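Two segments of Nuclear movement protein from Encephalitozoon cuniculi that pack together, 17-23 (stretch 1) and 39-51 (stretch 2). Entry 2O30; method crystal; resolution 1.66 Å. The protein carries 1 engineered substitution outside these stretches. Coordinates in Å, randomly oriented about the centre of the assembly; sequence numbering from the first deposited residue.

Stretch 1 17-23: NIQFPVT
Stretch 2 (39-51) KICVKNQGEIVID

Stretch 1 runs as a strand from Asn17 to Pro21 and ends in a loop; it packs over a hairpin formed by stretch 2, burying 402 Å² in total. No direct hydrogen bond joins the two. The axes of strands 17-21 and 39-44 run nearly parallel, crossing at -20° with a closest approach of 9.6 Å, a spacing filled by side chains. Strand alternation sends Ile18 and Phe20 toward stretch 2, while Gln19 points away.

Along stretch 2, alternate residues of the first strand, Ile40, Val42 and Asn44, face stretch 1. Ile40, extended with both chi angles t, brings CD1 to 3.8 Å from CD1 of Ile18 (chi1 m, chi2 t). Val42 (chi1 t) places CG1 3.6 Å from CE1 of Phe20, whose p rotamer (chi1 61°, chi2 -90°) carries the ring into the apolar layer. At Asn44 (chi1 t, chi2 12°) the contact becomes polar. Its CB lies 4.2 Å from Phe20 CE2, and its ND2 is 3.1 Å from Pro21 O, at an angle too poor for a hydrogen bond. A water bridges them instead, donating to Pro21 O (2.7 Å) and accepting from Asn44 ND2 (3.0 Å); Asn44 OD1 is buried without a partner.

Asn44 to Glu47 form a type I' turn, closed by Asn44 N to Glu47 O (2.8 Å) and Glu47 N to Asn44 O (3.0 Å). Gln45 (phi/psi 52/44) reaches Thr23, with NE2 3.3 Å from CB; Gly46 suits its positive phi of 81°. After the turn the chain rounds a corner at Val49 (phi/psi -95/-53), where both Val49 N (2.8 Å) and Ile50 N (3.2 Å) donate to Val42 O. Val49 (chi1 t) covers one face of the Phe20 ring, its CG1 3.9 Å from CG, with the CA atoms 7.8 Å apart. Ile50 (m, t) completes the apolar layer, its CD1 3.9 Å from Ile18 CG2.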

# COMPACT_ATOMS: atom_id res chain seq x y z
N ASN A 17 -16.73 0.48 8.61
CA ASN A 17 -16.65 -0.84 7.97
C ASN A 17 -16.81 -0.68 6.47
O ASN A 17 -17.69 0.06 6.02
CB ASN A 17 -17.76 -1.76 8.50
CG ASN A 17 -17.60 -2.06 9.97
OD1 ASN A 17 -16.61 -2.69 10.39
ND2 ASN A 17 -18.57 -1.63 10.77
N ILE A 18 -15.95 -1.36 5.71
CA ILE A 18 -16.02 -1.29 4.24
C ILE A 18 -16.11 -2.74 3.74
O ILE A 18 -15.45 -3.61 4.29
CB ILE A 18 -14.79 -0.61 3.65
CG1 ILE A 18 -14.70 0.85 4.12
CG2 ILE A 18 -14.80 -0.68 2.09
CD1 ILE A 18 -13.28 1.45 3.99
N GLN A 19 -16.97 -2.95 2.75
CA GLN A 19 -17.15 -4.29 2.16
C GLN A 19 -16.97 -4.23 0.66
O GLN A 19 -17.36 -3.26 -0.00
CB GLN A 19 -18.55 -4.84 2.49
CG GLN A 19 -18.95 -4.78 3.96
CD GLN A 19 -19.57 -3.42 4.37
OE1 GLN A 19 -20.37 -2.81 3.61
NE2 GLN A 19 -19.23 -2.96 5.57
N PHE A 20 -16.38 -5.28 0.09
CA PHE A 20 -16.30 -5.37 -1.37
C PHE A 20 -16.15 -6.84 -1.75
O PHE A 20 -15.71 -7.64 -0.93
CB PHE A 20 -15.17 -4.51 -1.95
CG PHE A 20 -13.79 -4.89 -1.48
CD1 PHE A 20 -13.25 -4.31 -0.33
CD2 PHE A 20 -13.03 -5.82 -2.18
CE1 PHE A 20 -11.97 -4.64 0.10
CE2 PHE A 20 -11.76 -6.16 -1.75
CZ PHE A 20 -11.22 -5.56 -0.59
N PRO A 21 -16.55 -7.19 -2.99
CA PRO A 21 -16.53 -8.60 -3.39
C PRO A 21 -15.15 -9.10 -3.82
O PRO A 21 -14.38 -8.32 -4.40
CB PRO A 21 -17.52 -8.63 -4.55
CG PRO A 21 -17.34 -7.32 -5.21
CD PRO A 21 -17.11 -6.33 -4.05
N VAL A 22 -14.85 -10.37 -3.53
CA VAL A 22 -13.53 -10.95 -3.85
C VAL A 22 -13.55 -11.34 -5.31
O VAL A 22 -14.50 -11.98 -5.75
CB VAL A 22 -13.27 -12.25 -3.06
CG1 VAL A 22 -11.91 -12.83 -3.43
CG2 VAL A 22 -13.36 -12.02 -1.58
N THR A 23 -12.48 -10.98 -6.03
CA THR A 23 -12.27 -11.26 -7.48
C THR A 23 -13.52 -11.02 -8.32
O THR A 23 -14.60 -11.57 -8.03
CB THR A 23 -11.70 -12.70 -7.75
OG1 THR A 23 -12.75 -13.68 -7.75
CG2 THR A 23 -10.64 -13.07 -6.71
N LYS A 39 -5.34 8.81 4.08
CA LYS A 39 -5.25 8.29 2.72
C LYS A 39 -5.50 6.79 2.74
O LYS A 39 -4.92 6.07 3.55
CB LYS A 39 -3.87 8.58 2.11
CG LYS A 39 -3.49 10.06 2.02
CD LYS A 39 -4.27 10.79 0.93
CE LYS A 39 -3.96 12.30 0.91
NZ LYS A 39 -5.05 13.06 0.22
N ILE A 40 -6.37 6.32 1.87
CA ILE A 40 -6.72 4.92 1.82
C ILE A 40 -6.61 4.41 0.38
O ILE A 40 -7.06 5.06 -0.56
CB ILE A 40 -8.13 4.68 2.40
CG1 ILE A 40 -8.55 3.21 2.26
CG2 ILE A 40 -9.13 5.65 1.75
CD1 ILE A 40 -9.93 2.90 2.85
N CYS A 41 -5.96 3.27 0.22
CA CYS A 41 -5.82 2.60 -1.06
C CYS A 41 -6.22 1.14 -0.86
O CYS A 41 -5.64 0.44 -0.02
CB CYS A 41 -4.37 2.65 -1.53
SG CYS A 41 -4.14 1.74 -3.08
N VAL A 42 -7.22 0.69 -1.61
CA VAL A 42 -7.64 -0.71 -1.58
C VAL A 42 -7.64 -1.21 -3.02
O VAL A 42 -8.28 -0.63 -3.88
CB VAL A 42 -9.06 -0.88 -0.97
CG1 VAL A 42 -9.52 -2.34 -1.05
CG2 VAL A 42 -9.07 -0.38 0.49
N LYS A 43 -6.91 -2.28 -3.27
CA LYS A 43 -6.89 -2.86 -4.61
C LYS A 43 -7.24 -4.33 -4.55
O LYS A 43 -6.97 -5.00 -3.56
CB LYS A 43 -5.52 -2.66 -5.26
CG LYS A 43 -5.12 -1.20 -5.36
CD LYS A 43 -4.21 -0.95 -6.54
CE LYS A 43 -2.83 -1.50 -6.31
NZ LYS A 43 -1.87 -0.87 -7.29
N ASN A 44 -7.87 -4.83 -5.61
CA ASN A 44 -8.25 -6.22 -5.66
C ASN A 44 -7.81 -6.75 -7.02
O ASN A 44 -8.32 -6.31 -8.05
CB ASN A 44 -9.76 -6.38 -5.46
CG ASN A 44 -10.20 -7.84 -5.49
OD1 ASN A 44 -9.37 -8.75 -5.46
ND2 ASN A 44 -11.49 -8.06 -5.58
N GLN A 45 -6.82 -7.64 -7.00
CA GLN A 45 -6.21 -8.16 -8.22
C GLN A 45 -5.76 -7.03 -9.13
O GLN A 45 -6.01 -7.06 -10.34
CB GLN A 45 -7.18 -9.07 -8.98
CG GLN A 45 -7.47 -10.40 -8.33
CD GLN A 45 -7.72 -11.48 -9.36
OE1 GLN A 45 -6.82 -11.85 -10.12
NE2 GLN A 45 -8.95 -12.00 -9.40
N GLY A 46 -5.14 -6.01 -8.55
CA GLY A 46 -4.67 -4.86 -9.32
C GLY A 46 -5.71 -3.79 -9.65
O GLY A 46 -5.34 -2.67 -9.99
N GLU A 47 -6.99 -4.14 -9.57
CA GLU A 47 -8.09 -3.19 -9.81
C GLU A 47 -8.33 -2.33 -8.56
O GLU A 47 -8.43 -2.85 -7.46
CB GLU A 47 -9.37 -3.93 -10.20
CG GLU A 47 -10.61 -3.05 -10.43
CD GLU A 47 -11.90 -3.87 -10.53
OE1 GLU A 47 -11.87 -4.99 -11.09
OE2 GLU A 47 -12.95 -3.39 -10.05
N ILE A 48 -8.40 -1.01 -8.75
CA ILE A 48 -8.65 -0.13 -7.61
C ILE A 48 -10.09 -0.30 -7.14
O ILE A 48 -11.04 -0.25 -7.93
CB ILE A 48 -8.30 1.36 -7.93
CG1 ILE A 48 -6.78 1.53 -8.06
CG2 ILE A 48 -8.84 2.28 -6.83
CD1 ILE A 48 -6.35 2.87 -8.66
N VAL A 49 -10.24 -0.53 -5.83
CA VAL A 49 -11.54 -0.55 -5.18
C VAL A 49 -11.80 0.84 -4.60
O VAL A 49 -12.85 1.44 -4.84
CB VAL A 49 -11.60 -1.61 -4.03
CG1 VAL A 49 -12.96 -1.59 -3.32
CG2 VAL A 49 -11.29 -3.03 -4.55
N ILE A 50 -10.83 1.33 -3.81
CA ILE A 50 -10.88 2.70 -3.27
C ILE A 50 -9.51 3.34 -3.38
O ILE A 50 -8.49 2.68 -3.13
CB ILE A 50 -11.24 2.74 -1.77
CG1 ILE A 50 -12.62 2.14 -1.51
CG2 ILE A 50 -11.17 4.19 -1.25
CD1 ILE A 50 -12.94 2.02 -0.03
N ASP A 51 -9.50 4.62 -3.74
CA ASP A 51 -8.29 5.42 -3.77
C ASP A 51 -8.72 6.83 -3.39
O ASP A 51 -9.17 7.59 -4.25
CB ASP A 51 -7.70 5.41 -5.18
CG ASP A 51 -6.41 6.21 -5.29
OD1 ASP A 51 -5.91 6.75 -4.27
OD2 ASP A 51 -5.88 6.28 -6.41
O HOH W 1 -13.80 -6.19 -5.95